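Local coordinates for enoyl-CoA hydratase (Geobacillus kaustophilus, PDB 2PPY) that probably catalyses the reversible addition of water to the double bond of 2-enoyl-CoA thioesters in fatty-acid beta-oxidation, at the interface of chains A and B and the interface of chains A and C. Sequence-based numbering; all coordinates share one arbitrary frame. Chains: chain A/B/C, Enoyl-CoA hydratase.

Contact 1: the interface of chains A and B. Residues chain A 222-223, 227, 230-231; chain B 152, 156.
B:Arg156 reaches from its helix to the backbone of A:Gly222, touching A:Leu227 and A:Ala230 on the way. CB and CG lead out with CG anti to the carbonyl carbon (chi1 -70°), and the chain then runs extended to NE. From CD onward it crosses the end of A:Leu227 obliquely: B:Arg156 CD packs 3.9 Å from A:Leu227 CD1, and the same methyl lies over one face of the guanidinium, offset toward its rim. At the tip the two terminal nitrogens divide the work. B:Arg156 NH1 stays within chain B and donates to B:Gln152 O at 2.9 Å and to the side-chain oxygen B:Gln152 OE1 at 3.2 Å, ties that help fix how the guanidinium is turned. B:Arg156 NH2 crosses over and gives a hydrogen bond to A:Gly222 O at 3.0 Å, tilted from the carbonyl plane, while also packing 3.5 Å from A:Ala230 CB. B:Gln152, bent at chi2, lays its CG against A:Ala230 CB and brings OE1 near A:Gly222 O; the positive guanidinium probably eases the meeting of these two partly negative oxygens. An alanine in place of B:Arg156 would probably leave A:Gly222 O without this donor from chain B and set the amide of B:Gln152 free to turn. The site joins the end of helix 209-222 and the start of helix 227-242 in chain A to helix 150-158 of chain B.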
loop_
_atom_site.group_PDB
_atom_site.type_symbol
_atom_site.label_atom_id
_atom_site.label_comp_id
_atom_site.label_asym_id
_atom_site.label_seq_id
_atom_site.Cartn_x
_atom_site.Cartn_y
_atom_site.Cartn_z
ATOM N N GLY A 222 7.702 4.294 -8.925
ATOM C CA GLY A 222 6.390 4.886 -8.727
ATOM C C GLY A 222 5.270 3.862 -8.776
ATOM O O GLY A 222 4.193 4.080 -8.221
ATOM N N LYS A 223 5.515 2.728 -9.425
ATOM C CA LYS A 223 4.479 1.711 -9.521
ATOM C C LYS A 223 4.199 1.044 -8.180
ATOM O O LYS A 223 3.195 0.366 -8.026
ATOM C CB LYS A 223 4.843 0.661 -10.583
ATOM C CG LYS A 223 6.020 -0.238 -10.265
ATOM C CD LYS A 223 6.257 -1.206 -11.422
ATOM C CE LYS A 223 7.230 -2.299 -11.043
ATOM N NZ LYS A 223 6.640 -3.198 -10.012
ATOM N N LEU A 227 -1.458 5.979 -6.308
ATOM C CA LEU A 227 -1.468 6.985 -7.363
ATOM C C LEU A 227 -1.317 8.441 -6.915
ATOM O O LEU A 227 -0.494 9.172 -7.462
ATOM C CB LEU A 227 -2.742 6.852 -8.203
ATOM C CG LEU A 227 -2.775 7.716 -9.472
ATOM C CD1 LEU A 227 -1.625 7.318 -10.394
ATOM C CD2 LEU A 227 -4.113 7.544 -10.187
ATOM N N ALA A 230 2.186 8.914 -5.963
ATOM C CA ALA A 230 3.095 8.484 -7.026
ATOM C C ALA A 230 3.362 9.671 -7.943
ATOM O O ALA A 230 4.479 9.878 -8.423
ATOM C CB ALA A 230 2.469 7.347 -7.826
ATOM N N ILE A 231 2.319 10.449 -8.191
ATOM C CA ILE A 231 2.450 11.607 -9.046
ATOM C C ILE A 231 3.300 12.676 -8.348
ATOM O O ILE A 231 3.895 13.525 -9.004
ATOM C CB ILE A 231 1.058 12.133 -9.443
ATOM C CG1 ILE A 231 0.319 11.030 -10.222
ATOM C CG2 ILE A 231 1.191 13.397 -10.295
ATOM C CD1 ILE A 231 -1.115 11.347 -10.590
ATOM N N GLN B 152 2.758 7.782 -14.539
ATOM C CA GLN B 152 2.098 6.906 -13.573
ATOM C C GLN B 152 0.801 6.277 -14.072
ATOM O O GLN B 152 0.540 5.099 -13.824
ATOM C CB GLN B 152 1.828 7.674 -12.278
ATOM C CG GLN B 152 3.083 8.225 -11.638
ATOM C CD GLN B 152 4.154 7.167 -11.471
ATOM O OE1 GLN B 152 3.956 6.163 -10.780
ATOM N NE2 GLN B 152 5.299 7.382 -12.113
ATOM N N ARG B 156 0.140 2.161 -15.107
ATOM C CA ARG B 156 -0.965 1.417 -14.527
ATOM C C ARG B 156 -1.973 0.960 -15.586
ATOM O O ARG B 156 -2.543 -0.126 -15.475
ATOM C CB ARG B 156 -1.659 2.265 -13.450
ATOM C CG ARG B 156 -0.817 2.460 -12.187
ATOM C CD ARG B 156 -1.405 3.525 -11.262
ATOM N NE ARG B 156 -0.620 3.687 -10.035
ATOM C CZ ARG B 156 0.635 4.120 -9.994
ATOM N NH1 ARG B 156 1.267 4.444 -11.117
ATOM N NH2 ARG B 156 1.264 4.220 -8.828
#

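Contact 2: the interface of chains A and C. Residues chain A 226, 229, 232; chain C 221, 224-225.
A:Val229 presses its isopropyl group into the bend of chain C formed by C:Asn221, C:Glu224 and C:Met225, and buries 58 Å² there. Its two methyls divide the surface. A:Val229 CG1, anti to the carbonyl carbon (chi1 -72°), lies 3.6 Å from the backbone oxygen C:Asn221 O and 3.7 Å from C:Glu224 CB, whose side chain it crosses at about a right angle. A:Val229 CG2 meets C:Met225 CG at 4.0 Å. C:Met225, built as selenomethionine, slides past the valine in the opposite direction; its terminal methyl C:Met225 CE comes to 3.8 Å from A:Val229 CB and also touches the backbone oxygen of that residue. C:Glu224 uses its aliphatic part for the contact: CB and CG face the valine, and the bend at chi2 (-57°) turns the carboxylate away from it. The backbone oxygen C:Glu224 O faces the ring of A:Pro226, 3.5 Å from A:Pro226 CD. C:Asn221 turns its amide toward the hydrocarbon part of A:Arg232, with C:Asn221 OD1 4.0 Å from A:Arg232 CG; amide and guanidinium planes stand steeply to each other. Shape fit thus does much of the work in this patch. Repeated with the chains exchanged, it helps join chains A and C, in what is likely to be the contact between trimers of the hexamer typical of this family.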
loop_
_atom_site.group_PDB
_atom_site.type_symbol
_atom_site.label_atom_id
_atom_site.label_comp_id
_atom_site.label_asym_id
_atom_site.label_seq_id
_atom_site.Cartn_x
_atom_site.Cartn_y
_atom_site.Cartn_z
ATOM N N PRO A 226 0.879 4.557 -4.051
ATOM C CA PRO A 226 -0.529 4.829 -4.360
ATOM C C PRO A 226 -0.491 5.951 -5.398
ATOM O O PRO A 226 0.413 6.789 -5.364
ATOM C CB PRO A 226 -1.085 5.301 -3.022
ATOM C CG PRO A 226 -0.278 4.504 -2.039
ATOM C CD PRO A 226 1.116 4.616 -2.595
ATOM N N VAL A 229 0.152 9.832 -4.470
ATOM C CA VAL A 229 1.491 10.245 -4.053
ATOM C C VAL A 229 2.533 9.869 -5.100
ATOM O O VAL A 229 3.632 10.433 -5.127
ATOM C CB VAL A 229 1.899 9.643 -2.681
ATOM C CG1 VAL A 229 1.112 10.329 -1.569
ATOM C CG2 VAL A 229 1.661 8.143 -2.666
ATOM N N ARG A 232 3.376 12.625 -7.020
ATOM C CA ARG A 232 4.207 13.583 -6.293
ATOM C C ARG A 232 5.675 13.217 -6.563
ATOM O O ARG A 232 6.520 14.089 -6.756
ATOM C CB ARG A 232 3.943 13.513 -4.782
ATOM C CG ARG A 232 2.516 13.833 -4.340
ATOM C CD ARG A 232 2.181 15.312 -4.475
ATOM N NE ARG A 232 1.903 15.698 -5.856
ATOM C CZ ARG A 232 0.819 15.334 -6.527
ATOM N NH1 ARG A 232 0.648 15.731 -7.784
ATOM N NH2 ARG A 232 -0.097 14.577 -5.939
ATOM N N ASN C 221 3.993 13.288 2.327
ATOM C CA ASN C 221 3.588 12.443 1.208
ATOM C C ASN C 221 4.287 11.096 1.265
ATOM O O ASN C 221 3.707 10.072 0.894
ATOM C CB ASN C 221 3.886 13.137 -0.119
ATOM C CG ASN C 221 3.089 14.417 -0.290
ATOM O OD1 ASN C 221 1.876 14.379 -0.476
ATOM N ND2 ASN C 221 3.768 15.557 -0.214
ATOM N N GLU C 224 2.806 7.910 2.986
ATOM C CA GLU C 224 1.792 7.119 2.293
ATOM C C GLU C 224 2.430 6.025 1.433
ATOM O O GLU C 224 1.731 5.211 0.836
ATOM C CB GLU C 224 0.951 8.019 1.380
ATOM C CG GLU C 224 0.272 9.177 2.084
ATOM C CD GLU C 224 -0.627 8.713 3.204
ATOM O OE1 GLU C 224 -1.392 7.744 2.992
ATOM O OE2 GLU C 224 -0.575 9.320 4.294
HETATM N N MSE C 225 3.757 6.004 1.376
HETATM C CA MSE C 225 4.463 5.031 0.547
HETATM C C MSE C 225 5.171 3.918 1.318
HETATM O O MSE C 225 5.515 4.078 2.488
HETATM C CB MSE C 225 5.530 5.750 -0.290
HETATM C CG MSE C 225 5.127 7.088 -0.877
HETATM SE SE MSE C 225 6.662 8.058 -1.621
HETATM C CE MSE C 225 5.714 9.320 -2.750
#

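Contact 3: the interface of chains A and B. Residues chain A 124-126, 157, 185; chain B 160-162, 164.
B:Ser161 plugs its hydroxyl into a polar notch of chain A lined by A:Asp124, A:Arg126 and A:Asn185, and with 68 Å² hidden it forms the tight part of the contact. OG stands anti to the backbone N (chi1 -166°) and points away from its helix into the notch. B:Ser161 OG donates to the backbone oxygen A:Asp124 O at 3.2 Å and receives a hydrogen bond from the guanidinium nitrogen A:Arg126 NH2 at 3.1 Å, as well as one from the amide of A:Asn185. The hydroxyl is thereby gripped from several directions. Behind it, A:Asn185 OD1 accepts the backbone N-H of A:Arg126, with A:Arg126 N 2.9 Å away, a second-shell tie that fixes the amide with its nitrogen toward the serine. The flanks are looser and held mainly by van der Waals contact. A:Leu157 CD1 rests 3.8 Å from B:Ser161 CB, and B:Tyr160, whose ring sits between its backbone N and carbonyl carbon (chi1 62°), crosses the leucine at about a right angle with B:Tyr160 OH 3.6 Å from A:Leu157 CB. On another flank A:Leu125 CD2 and B:Leu164 CD2 meet, methyl to methyl, at 3.9 Å. The bond from A:Asn185 ND2 to B:Ser161 OG, 2.8 Å long, is nearly straight, and the hydroxyl oxygen lies in the amide plane of the asparagine.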
loop_
_atom_site.group_PDB
_atom_site.type_symbol
_atom_site.label_atom_id
_atom_site.label_comp_id
_atom_site.label_asym_id
_atom_site.label_seq_id
_atom_site.Cartn_x
_atom_site.Cartn_y
_atom_site.Cartn_z
ATOM N N ASP A 124 14.761 -3.325 -16.962
ATOM C CA ASP A 124 13.680 -2.436 -17.391
ATOM C C ASP A 124 12.976 -2.895 -18.667
ATOM O O ASP A 124 11.775 -2.672 -18.830
ATOM C CB ASP A 124 14.218 -1.011 -17.595
ATOM C CG ASP A 124 14.913 -0.467 -16.357
ATOM O OD1 ASP A 124 14.353 -0.631 -15.256
ATOM O OD2 ASP A 124 16.010 0.126 -16.477
ATOM N N LEU A 125 13.723 -3.527 -19.568
ATOM C CA LEU A 125 13.163 -4.003 -20.829
ATOM C C LEU A 125 13.766 -5.348 -21.217
ATOM O O LEU A 125 14.862 -5.688 -20.789
ATOM C CB LEU A 125 13.444 -2.992 -21.947
ATOM C CG LEU A 125 12.917 -1.562 -21.814
ATOM C CD1 LEU A 125 13.639 -0.650 -22.808
ATOM C CD2 LEU A 125 11.414 -1.542 -22.040
ATOM N N ARG A 126 13.044 -6.098 -22.045
ATOM C CA ARG A 126 13.502 -7.402 -22.512
ATOM C C ARG A 126 13.273 -7.549 -24.015
ATOM O O ARG A 126 12.138 -7.458 -24.476
ATOM C CB ARG A 126 12.753 -8.515 -21.770
ATOM C CG ARG A 126 13.142 -8.663 -20.297
ATOM C CD ARG A 126 12.004 -9.277 -19.493
ATOM N NE ARG A 126 10.882 -8.346 -19.394
ATOM C CZ ARG A 126 10.893 -7.242 -18.651
ATOM N NH1 ARG A 126 11.966 -6.930 -17.932
ATOM N NH2 ARG A 126 9.841 -6.434 -18.642
ATOM N N LEU A 157 4.221 -8.309 -14.072
ATOM C CA LEU A 157 4.436 -8.015 -15.483
ATOM C C LEU A 157 3.342 -8.555 -16.403
ATOM O O LEU A 157 2.787 -7.802 -17.203
ATOM C CB LEU A 157 5.796 -8.555 -15.947
ATOM C CG LEU A 157 6.182 -8.245 -17.401
ATOM C CD1 LEU A 157 6.319 -6.738 -17.592
ATOM C CD2 LEU A 157 7.493 -8.940 -17.749
ATOM N N ASN A 185 9.451 -7.155 -24.540
ATOM C CA ASN A 185 8.971 -5.941 -25.209
ATOM C C ASN A 185 9.174 -5.953 -26.720
ATOM O O ASN A 185 8.502 -5.221 -27.447
ATOM C CB ASN A 185 9.672 -4.705 -24.647
ATOM C CG ASN A 185 9.588 -4.627 -23.141
ATOM O OD1 ASN A 185 10.331 -5.305 -22.431
ATOM N ND2 ASN A 185 8.669 -3.805 -22.644
ATOM N N TYR B 160 3.785 -1.383 -16.639
ATOM C CA TYR B 160 4.955 -0.551 -16.385
ATOM C C TYR B 160 6.093 -0.663 -17.392
ATOM O O TYR B 160 6.794 0.316 -17.640
ATOM C CB TYR B 160 5.484 -0.800 -14.965
ATOM C CG TYR B 160 5.954 -2.213 -14.689
ATOM C CD1 TYR B 160 7.234 -2.634 -15.054
ATOM C CD2 TYR B 160 5.128 -3.118 -14.030
ATOM C CE1 TYR B 160 7.675 -3.925 -14.764
ATOM C CE2 TYR B 160 5.560 -4.403 -13.737
ATOM C CZ TYR B 160 6.832 -4.801 -14.100
ATOM O OH TYR B 160 7.246 -6.082 -13.794
ATOM N N SER B 161 6.280 -1.842 -17.977
ATOM C CA SER B 161 7.359 -2.022 -18.939
ATOM C C SER B 161 6.998 -1.380 -20.277
ATOM O O SER B 161 7.811 -0.679 -20.882
ATOM C CB SER B 161 7.656 -3.511 -19.129
ATOM O OG SER B 161 8.887 -3.701 -19.807
ATOM N N ARG B 162 5.775 -1.621 -20.737
ATOM C CA ARG B 162 5.317 -1.043 -21.990
ATOM C C ARG B 162 5.238 0.472 -21.878
ATOM O O ARG B 162 5.532 1.188 -22.835
ATOM C CB ARG B 162 3.952 -1.611 -22.368
ATOM C CG ARG B 162 4.038 -3.022 -22.893
ATOM C CD ARG B 162 2.675 -3.587 -23.212
ATOM N NE ARG B 162 2.811 -4.847 -23.934
ATOM C CZ ARG B 162 1.792 -5.559 -24.397
ATOM N NH1 ARG B 162 0.550 -5.134 -24.210
ATOM N NH2 ARG B 162 2.017 -6.689 -25.052
ATOM N N LEU B 164 7.097 2.320 -19.896
ATOM C CA LEU B 164 8.473 2.800 -19.826
ATOM C C LEU B 164 9.059 2.941 -21.227
ATOM O O LEU B 164 9.737 3.920 -21.533
ATOM C CB LEU B 164 9.322 1.838 -18.984
ATOM C CG LEU B 164 10.779 2.246 -18.735
ATOM C CD1 LEU B 164 11.162 1.901 -17.302
ATOM C CD2 LEU B 164 11.703 1.549 -19.728
#

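Contact 4: the interface of chains A and C. Residues chain A 217, 233, 236-237, 240; chain C 232, 236, 239.
C:Glu236 is folded back at chi2 (-51°), and this bend brings its carboxylate against A:Leu237 and toward A:Tyr233, whose ring swings toward chain C with CG anti to the backbone N (chi1 173°). The aliphatic part packs first: C:Glu236 CG lies 3.7 Å from A:Tyr233 CE1, and the side chain passes the ring at a slant, the carboxylate plane standing steeply to it. The carboxylate carbon C:Glu236 CD sits 3.4 Å from A:Leu237 CD2. Its oxygens then take separate partners. C:Glu236 OE2 holds water 1 at 2.8 Å, and this water, lying in the ring plane at its edge, is 2.6 Å from the phenol oxygen A:Tyr233 OH. C:Glu236 OE1 accepts C:Asn239 ND2 at 3.2 Å from above the carboxylate plane, a bond that helps steady the carboxylate group within its own helix. A:Leu240 CD2 packs across C:Asn239 CB at 3.9 Å. With an alanine in place of C:Glu236, water 1 would probably lose this link to chain C, C:Asn239 ND2 this acceptor, and a gap would open beside A:Leu237. The patch sets helix 227-242 of one chain against its copy in the other, and with its twin it helps hold chains A and C together about a two-fold axis.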
loop_
_atom_site.group_PDB
_atom_site.type_symbol
_atom_site.label_atom_id
_atom_site.label_comp_id
_atom_site.label_asym_id
_atom_site.label_seq_id
_atom_site.Cartn_x
_atom_site.Cartn_y
_atom_site.Cartn_z
ATOM N N LEU A 217 13.125 5.942 -13.471
ATOM C CA LEU A 217 12.996 5.937 -12.019
ATOM C C LEU A 217 11.542 6.180 -11.616
ATOM O O LEU A 217 11.012 5.533 -10.712
ATOM C CB LEU A 217 13.875 7.028 -11.397
ATOM C CG LEU A 217 15.394 6.846 -11.468
ATOM C CD1 LEU A 217 16.074 8.082 -10.905
ATOM C CD2 LEU A 217 15.802 5.598 -10.690
ATOM N N TYR A 233 5.969 11.919 -6.569
ATOM C CA TYR A 233 7.325 11.427 -6.818
ATOM C C TYR A 233 7.713 11.810 -8.245
ATOM O O TYR A 233 8.841 12.228 -8.517
ATOM C CB TYR A 233 7.351 9.904 -6.627
ATOM C CG TYR A 233 8.640 9.206 -7.012
ATOM C CD1 TYR A 233 9.851 9.514 -6.384
ATOM C CD2 TYR A 233 8.640 8.203 -7.979
ATOM C CE1 TYR A 233 11.026 8.832 -6.710
ATOM C CE2 TYR A 233 9.801 7.520 -8.310
ATOM C CZ TYR A 233 10.988 7.836 -7.674
ATOM O OH TYR A 233 12.130 7.147 -8.010
ATOM N N GLU A 236 8.602 15.516 -8.480
ATOM C CA GLU A 236 9.917 15.915 -7.996
ATOM C C GLU A 236 10.961 15.579 -9.052
ATOM O O GLU A 236 11.928 16.322 -9.243
ATOM C CB GLU A 236 10.254 15.205 -6.681
ATOM C CG GLU A 236 9.338 15.571 -5.521
ATOM C CD GLU A 236 9.080 17.073 -5.422
ATOM O OE1 GLU A 236 10.053 17.861 -5.448
ATOM O OE2 GLU A 236 7.897 17.462 -5.314
ATOM N N LEU A 237 10.765 14.455 -9.736
ATOM C CA LEU A 237 11.677 14.045 -10.792
ATOM C C LEU A 237 11.570 15.062 -11.926
ATOM O O LEU A 237 12.568 15.399 -12.568
ATOM C CB LEU A 237 11.320 12.645 -11.292
ATOM C CG LEU A 237 11.733 11.495 -10.366
ATOM C CD1 LEU A 237 10.879 10.272 -10.640
ATOM C CD2 LEU A 237 13.216 11.185 -10.557
ATOM N N LEU A 240 13.444 18.264 -11.095
ATOM C CA LEU A 240 14.862 18.140 -11.409
ATOM C C LEU A 240 15.100 18.376 -12.898
ATOM O O LEU A 240 16.098 18.984 -13.285
ATOM C CB LEU A 240 15.370 16.753 -11.006
ATOM C CG LEU A 240 15.584 16.588 -9.501
ATOM C CD1 LEU A 240 15.568 15.125 -9.113
ATOM C CD2 LEU A 240 16.906 17.237 -9.128
ATOM N N ARG C 232 13.175 6.710 -1.842
ATOM C CA ARG C 232 13.540 7.133 -3.190
ATOM C C ARG C 232 12.959 8.538 -3.351
ATOM O O ARG C 232 13.609 9.432 -3.896
ATOM C CB ARG C 232 12.921 6.208 -4.249
ATOM C CG ARG C 232 13.372 4.751 -4.202
ATOM C CD ARG C 232 14.808 4.568 -4.702
ATOM N NE ARG C 232 15.807 4.971 -3.718
ATOM C CZ ARG C 232 15.970 4.380 -2.538
ATOM N NH1 ARG C 232 16.905 4.811 -1.698
ATOM N NH2 ARG C 232 15.195 3.355 -2.195
ATOM N N GLU C 236 14.941 12.134 -4.176
ATOM C CA GLU C 236 14.782 13.094 -5.261
ATOM C C GLU C 236 14.629 14.501 -4.689
ATOM O O GLU C 236 15.115 15.472 -5.274
ATOM C CB GLU C 236 13.569 12.742 -6.124
ATOM C CG GLU C 236 13.676 11.400 -6.841
ATOM C CD GLU C 236 14.982 11.246 -7.609
ATOM O OE1 GLU C 236 15.375 12.195 -8.321
ATOM O OE2 GLU C 236 15.609 10.171 -7.507
ATOM N N ASN C 239 17.959 15.492 -3.915
ATOM C CA ASN C 239 18.711 15.825 -5.119
ATOM C C ASN C 239 18.491 17.288 -5.473
ATOM O O ASN C 239 19.406 17.969 -5.937
ATOM C CB ASN C 239 18.285 14.951 -6.307
ATOM C CG ASN C 239 18.868 13.554 -6.246
ATOM O OD1 ASN C 239 19.958 13.348 -5.713
ATOM N ND2 ASN C 239 18.154 12.587 -6.815
HETATM O O HOH W 1 14.595 7.610 -7.326
#

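Helix 227-242 of chain A runs through contacts 1, 2 and 4, meeting chain B in contact 1 and chain C in the other two. Contacts 1 and 2 are about 9 Å apart between the centres of their C-alpha atoms, and contact 4 lies about 13 Å from each. Contact 3, about 15 Å from contact 1, belongs to the same A-B interface; helix 150-158 serves both, from chain B in contact 1 and from chain A in contact 3. Helix 227-242 thus links both kinds of interface, consistent with a hexamer built as two trimers.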